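Local coordinates for glycosyl hydrolases family 2, sugar binding domain protein (Bacteroides uniformis str. 3978 T3 ii, PDB 6D1P) that probably hydrolyses O-glycosidic bonds as a gut bacterial beta-glucuronidase of glycoside hydrolase family 2, at residues F360-R374 with Q413-N427. Numbering follows the deposited sequence.
Sequences FIRLGHYQQSGIILR and QHRNHPSVILWGLGN. With GOL (glycerol), chain F.
In the TIM barrel of this family 2 glycosidase, strands 360-362 and 420-432 flank strand 382-386, and the loop after strand 360-362 meets the corner of strand 420-432 at Asn427, where a glycerol, probably from the crystallisation liquor, is bound. There the Asn427 amide stacks on the His365 ring, planes 17° apart, with ND2 lying 3.2 Å from His365 CE1 over one face. Glycerol bridges the pair: His365 NE2 is hydrogen-bonded to O2, and Asn427 ND2 donates to O3 at 2.8 Å. Arg362 NH2 gives Asn427 OD1 a weak bond, while Arg362 NE and NH1 form salt bridges to Glu386 and Glu512.

Away from the glycerol, Leu373 of helix 370-379 packs against two imidazoles. Its CB sits over the centre of the His417 ring, 3.5 Å from the centroid, and its CG over the His414 face; both are CH-pi contacts. His417 ND1 is hydrogen-bonded to Asp377 and His414 ND1 to Glu385, which probably fixes how each ring is turned. An alanine in place of His417 would probably uncover Leu373 CB and leave Asp377 without its imidazole partner. Leu373 CD1 reaches on to Val420 CG2 at 3.6 Å.

Beside His414, the extended Gln367 chain, CG anti to the backbone N (chi1 174°), brings NE2 to Gln413 OE1 in a nearly straight 3.0 Å bond. One water ties together Gln367 NE2, Gln368 O and His414 NE2, the last at 2.7 Å.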
# COMPACT_ATOMS: atom_id res chain seq x y z
N PHE A 360 39.25 1.74 4.30
CA PHE A 360 38.55 2.92 4.74
C PHE A 360 37.12 2.86 4.22
O PHE A 360 36.89 2.44 3.09
CB PHE A 360 39.28 4.17 4.22
CG PHE A 360 38.76 5.48 4.77
CD1 PHE A 360 38.35 5.58 6.09
CD2 PHE A 360 38.72 6.60 3.96
CE1 PHE A 360 37.89 6.80 6.59
CE2 PHE A 360 38.26 7.82 4.46
CZ PHE A 360 37.84 7.91 5.78
N ILE A 361 36.16 3.28 5.04
CA ILE A 361 34.78 3.26 4.59
C ILE A 361 34.02 4.39 5.27
O ILE A 361 34.19 4.66 6.46
CB ILE A 361 34.14 1.88 4.86
CG1 ILE A 361 32.72 1.82 4.26
CG2 ILE A 361 34.16 1.55 6.36
CD1 ILE A 361 32.13 0.41 4.25
N ARG A 362 33.18 5.06 4.47
CA ARG A 362 32.17 5.99 4.97
C ARG A 362 30.82 5.27 4.95
O ARG A 362 30.40 4.76 3.92
CB ARG A 362 32.14 7.26 4.11
CG ARG A 362 31.06 8.29 4.47
CD ARG A 362 31.33 9.58 3.70
NE ARG A 362 30.22 10.55 3.71
CZ ARG A 362 29.60 10.98 2.61
NH1 ARG A 362 29.93 10.50 1.41
NH2 ARG A 362 28.64 11.88 2.72
N LEU A 363 30.15 5.26 6.10
CA LEU A 363 29.00 4.38 6.33
C LEU A 363 27.69 5.05 5.89
O LEU A 363 26.76 5.25 6.67
CB LEU A 363 28.93 3.99 7.80
CG LEU A 363 30.16 3.23 8.34
CD1 LEU A 363 29.99 2.91 9.82
CD2 LEU A 363 30.40 1.95 7.54
N GLY A 364 27.61 5.34 4.59
CA GLY A 364 26.43 6.01 4.09
C GLY A 364 26.25 7.35 4.76
O GLY A 364 27.22 8.01 5.16
N HIS A 365 24.99 7.75 4.94
CA HIS A 365 24.67 9.06 5.47
C HIS A 365 24.02 8.98 6.85
O HIS A 365 23.20 9.83 7.21
CB HIS A 365 23.77 9.82 4.49
CG HIS A 365 24.39 10.00 3.14
ND1 HIS A 365 25.67 10.50 2.96
CD2 HIS A 365 23.92 9.73 1.90
CE1 HIS A 365 25.94 10.56 1.67
NE2 HIS A 365 24.90 10.09 1.00
N TYR A 366 24.38 7.98 7.63
CA TYR A 366 23.74 7.80 8.93
C TYR A 366 24.59 6.82 9.75
O TYR A 366 25.39 6.06 9.20
CB TYR A 366 22.30 7.29 8.78
CG TYR A 366 22.19 6.28 7.65
CD1 TYR A 366 22.57 4.96 7.84
CD2 TYR A 366 21.75 6.67 6.39
CE1 TYR A 366 22.48 4.03 6.80
CE2 TYR A 366 21.66 5.76 5.33
CZ TYR A 366 22.04 4.44 5.55
OH TYR A 366 21.97 3.54 4.52
N GLN A 367 24.41 6.89 11.07
CA GLN A 367 24.90 5.83 11.94
C GLN A 367 24.41 4.47 11.47
O GLN A 367 23.22 4.29 11.17
CB GLN A 367 24.42 6.10 13.37
CG GLN A 367 24.74 4.99 14.36
CD GLN A 367 24.38 5.36 15.79
OE1 GLN A 367 24.04 6.51 16.10
NE2 GLN A 367 24.46 4.37 16.68
N GLN A 368 25.32 3.50 11.40
CA GLN A 368 24.97 2.16 10.94
C GLN A 368 25.10 1.18 12.10
O GLN A 368 25.60 1.52 13.17
CB GLN A 368 25.84 1.75 9.74
CG GLN A 368 25.59 2.66 8.55
CD GLN A 368 26.01 2.09 7.22
OE1 GLN A 368 26.63 1.03 7.13
NE2 GLN A 368 25.66 2.80 6.15
N SER A 369 24.59 -0.04 11.87
CA SER A 369 24.59 -1.11 12.88
C SER A 369 25.94 -1.27 13.57
O SER A 369 26.99 -1.28 12.93
CB SER A 369 24.22 -2.44 12.22
OG SER A 369 24.52 -3.53 13.07
N GLY A 370 25.89 -1.43 14.90
CA GLY A 370 27.09 -1.72 15.67
C GLY A 370 27.85 -2.93 15.15
O GLY A 370 29.07 -3.02 15.34
N ILE A 371 27.16 -3.87 14.49
CA ILE A 371 27.82 -5.02 13.89
C ILE A 371 28.81 -4.57 12.84
O ILE A 371 29.88 -5.17 12.69
CB ILE A 371 26.77 -5.99 13.30
CG1 ILE A 371 25.78 -6.40 14.39
CG2 ILE A 371 27.44 -7.21 12.72
CD1 ILE A 371 24.55 -7.08 13.87
N ILE A 372 28.48 -3.51 12.10
CA ILE A 372 29.40 -3.02 11.08
C ILE A 372 30.64 -2.41 11.73
O ILE A 372 31.77 -2.59 11.26
CB ILE A 372 28.69 -2.00 10.18
CG1 ILE A 372 27.45 -2.65 9.52
CG2 ILE A 372 29.66 -1.42 9.17
CD1 ILE A 372 27.77 -3.64 8.46
N LEU A 373 30.44 -1.67 12.83
CA LEU A 373 31.56 -1.05 13.53
C LEU A 373 32.50 -2.12 14.08
O LEU A 373 33.73 -2.04 13.90
CB LEU A 373 31.03 -0.16 14.66
CG LEU A 373 30.49 1.23 14.28
CD1 LEU A 373 31.67 2.11 13.94
CD2 LEU A 373 29.46 1.23 13.12
N ARG A 374 31.95 -3.14 14.75
CA ARG A 374 32.78 -4.24 15.22
C ARG A 374 33.53 -4.89 14.06
O ARG A 374 34.73 -5.17 14.18
CB ARG A 374 31.92 -5.27 15.94
CG ARG A 374 31.46 -4.82 17.30
CD ARG A 374 30.28 -5.66 17.78
NE ARG A 374 29.20 -4.78 18.22
CZ ARG A 374 27.92 -5.12 18.24
NH1 ARG A 374 27.53 -6.33 17.84
NH2 ARG A 374 27.03 -4.22 18.64
N GLN A 413 27.73 6.33 21.41
CA GLN A 413 27.53 4.90 21.20
C GLN A 413 28.67 4.24 20.44
O GLN A 413 28.84 3.02 20.55
CB GLN A 413 26.20 4.67 20.47
CG GLN A 413 24.98 4.80 21.40
CD GLN A 413 23.65 5.01 20.67
OE1 GLN A 413 23.48 4.61 19.52
NE2 GLN A 413 22.70 5.63 21.34
N HIS A 414 29.47 4.99 19.68
CA HIS A 414 30.54 4.40 18.87
C HIS A 414 31.94 4.89 19.23
O HIS A 414 32.90 4.49 18.56
CB HIS A 414 30.28 4.67 17.38
CG HIS A 414 29.16 3.87 16.82
ND1 HIS A 414 28.73 3.99 15.52
CD2 HIS A 414 28.38 2.92 17.39
CE1 HIS A 414 27.73 3.16 15.31
NE2 HIS A 414 27.50 2.49 16.42
N ARG A 415 32.10 5.74 20.24
CA ARG A 415 33.41 6.34 20.47
C ARG A 415 34.48 5.33 20.88
O ARG A 415 35.66 5.62 20.73
CB ARG A 415 33.32 7.41 21.53
CG ARG A 415 32.85 6.91 22.86
CD ARG A 415 32.77 8.09 23.77
NE ARG A 415 31.85 7.93 24.88
CZ ARG A 415 31.34 8.97 25.54
NH1 ARG A 415 31.66 10.19 25.15
NH2 ARG A 415 30.51 8.79 26.55
N ASN A 416 34.10 4.17 21.41
CA ASN A 416 35.11 3.19 21.79
C ASN A 416 35.70 2.45 20.60
O ASN A 416 36.67 1.70 20.77
CB ASN A 416 34.53 2.17 22.78
CG ASN A 416 34.15 2.79 24.12
OD1 ASN A 416 34.43 3.96 24.39
ND2 ASN A 416 33.52 2.00 24.97
N HIS A 417 35.14 2.62 19.40
CA HIS A 417 35.65 1.88 18.25
C HIS A 417 36.91 2.55 17.73
O HIS A 417 36.86 3.71 17.31
CB HIS A 417 34.61 1.80 17.15
CG HIS A 417 33.42 0.99 17.53
ND1 HIS A 417 33.43 -0.39 17.51
CD2 HIS A 417 32.18 1.35 17.95
CE1 HIS A 417 32.25 -0.84 17.90
NE2 HIS A 417 31.48 0.19 18.17
N PRO A 418 38.05 1.86 17.72
CA PRO A 418 39.25 2.47 17.14
C PRO A 418 39.13 2.72 15.65
O PRO A 418 39.82 3.60 15.14
CB PRO A 418 40.35 1.45 17.46
CG PRO A 418 39.63 0.15 17.58
CD PRO A 418 38.29 0.49 18.19
N SER A 419 38.26 1.99 14.94
CA SER A 419 38.15 2.18 13.50
C SER A 419 37.69 3.59 13.14
O SER A 419 37.96 4.04 12.02
CB SER A 419 37.20 1.14 12.89
OG SER A 419 35.88 1.30 13.37
N VAL A 420 37.03 4.29 14.05
CA VAL A 420 36.38 5.56 13.72
C VAL A 420 37.36 6.71 13.91
O VAL A 420 37.86 6.94 15.02
CB VAL A 420 35.13 5.78 14.59
CG1 VAL A 420 34.61 7.19 14.38
CG2 VAL A 420 34.04 4.74 14.24
N ILE A 421 37.59 7.45 12.84
CA ILE A 421 38.41 8.65 12.92
C ILE A 421 37.66 9.92 12.54
O ILE A 421 38.14 11.02 12.87
CB ILE A 421 39.68 8.50 12.05
CG1 ILE A 421 39.29 8.17 10.62
CG2 ILE A 421 40.55 7.40 12.59
CD1 ILE A 421 40.42 8.24 9.68
N LEU A 422 36.51 9.84 11.88
CA LEU A 422 35.81 11.03 11.44
C LEU A 422 34.34 10.95 11.81
O LEU A 422 33.67 9.97 11.48
CB LEU A 422 35.95 11.23 9.93
CG LEU A 422 37.34 11.67 9.46
CD1 LEU A 422 37.45 11.56 7.95
CD2 LEU A 422 37.67 13.09 9.93
N TRP A 423 33.87 11.97 12.53
CA TRP A 423 32.44 12.22 12.71
C TRP A 423 31.99 13.21 11.65
O TRP A 423 32.48 14.35 11.61
CB TRP A 423 32.14 12.79 14.09
CG TRP A 423 32.57 11.97 15.27
CD1 TRP A 423 33.32 12.39 16.33
CD2 TRP A 423 32.25 10.59 15.54
NE1 TRP A 423 33.49 11.37 17.23
CE2 TRP A 423 32.84 10.26 16.77
CE3 TRP A 423 31.51 9.62 14.86
CZ2 TRP A 423 32.74 8.98 17.33
CZ3 TRP A 423 31.39 8.36 15.42
CH2 TRP A 423 32.00 8.05 16.64
N GLY A 424 31.08 12.79 10.77
CA GLY A 424 30.51 13.69 9.78
C GLY A 424 29.28 14.41 10.32
O GLY A 424 28.46 13.83 11.03
N LEU A 425 29.15 15.69 9.97
CA LEU A 425 28.04 16.50 10.47
C LEU A 425 26.90 16.67 9.48
O LEU A 425 25.80 17.07 9.88
CB LEU A 425 28.53 17.88 10.91
CG LEU A 425 29.77 17.86 11.81
CD1 LEU A 425 30.30 19.28 12.02
CD2 LEU A 425 29.50 17.17 13.15
N GLY A 426 27.11 16.38 8.20
CA GLY A 426 26.03 16.48 7.24
C GLY A 426 26.56 16.26 5.85
O GLY A 426 27.78 16.24 5.61
N ASN A 427 25.63 16.10 4.91
CA ASN A 427 25.95 15.80 3.53
C ASN A 427 25.11 16.67 2.60
O ASN A 427 23.88 16.72 2.73
CB ASN A 427 25.72 14.31 3.23
CG ASN A 427 26.01 13.96 1.81
OD1 ASN A 427 27.17 14.06 1.35
ND2 ASN A 427 24.98 13.56 1.08
C1 GOL F . 24.71 9.99 -3.69
O1 GOL F . 26.12 9.86 -3.64
C2 GOL F . 24.27 10.94 -2.58
O2 GOL F . 24.03 10.29 -1.37
C3 GOL F . 25.36 12.02 -2.49
O3 GOL F . 25.81 12.07 -1.17
O HOH W 1 24.99 1.59 15.75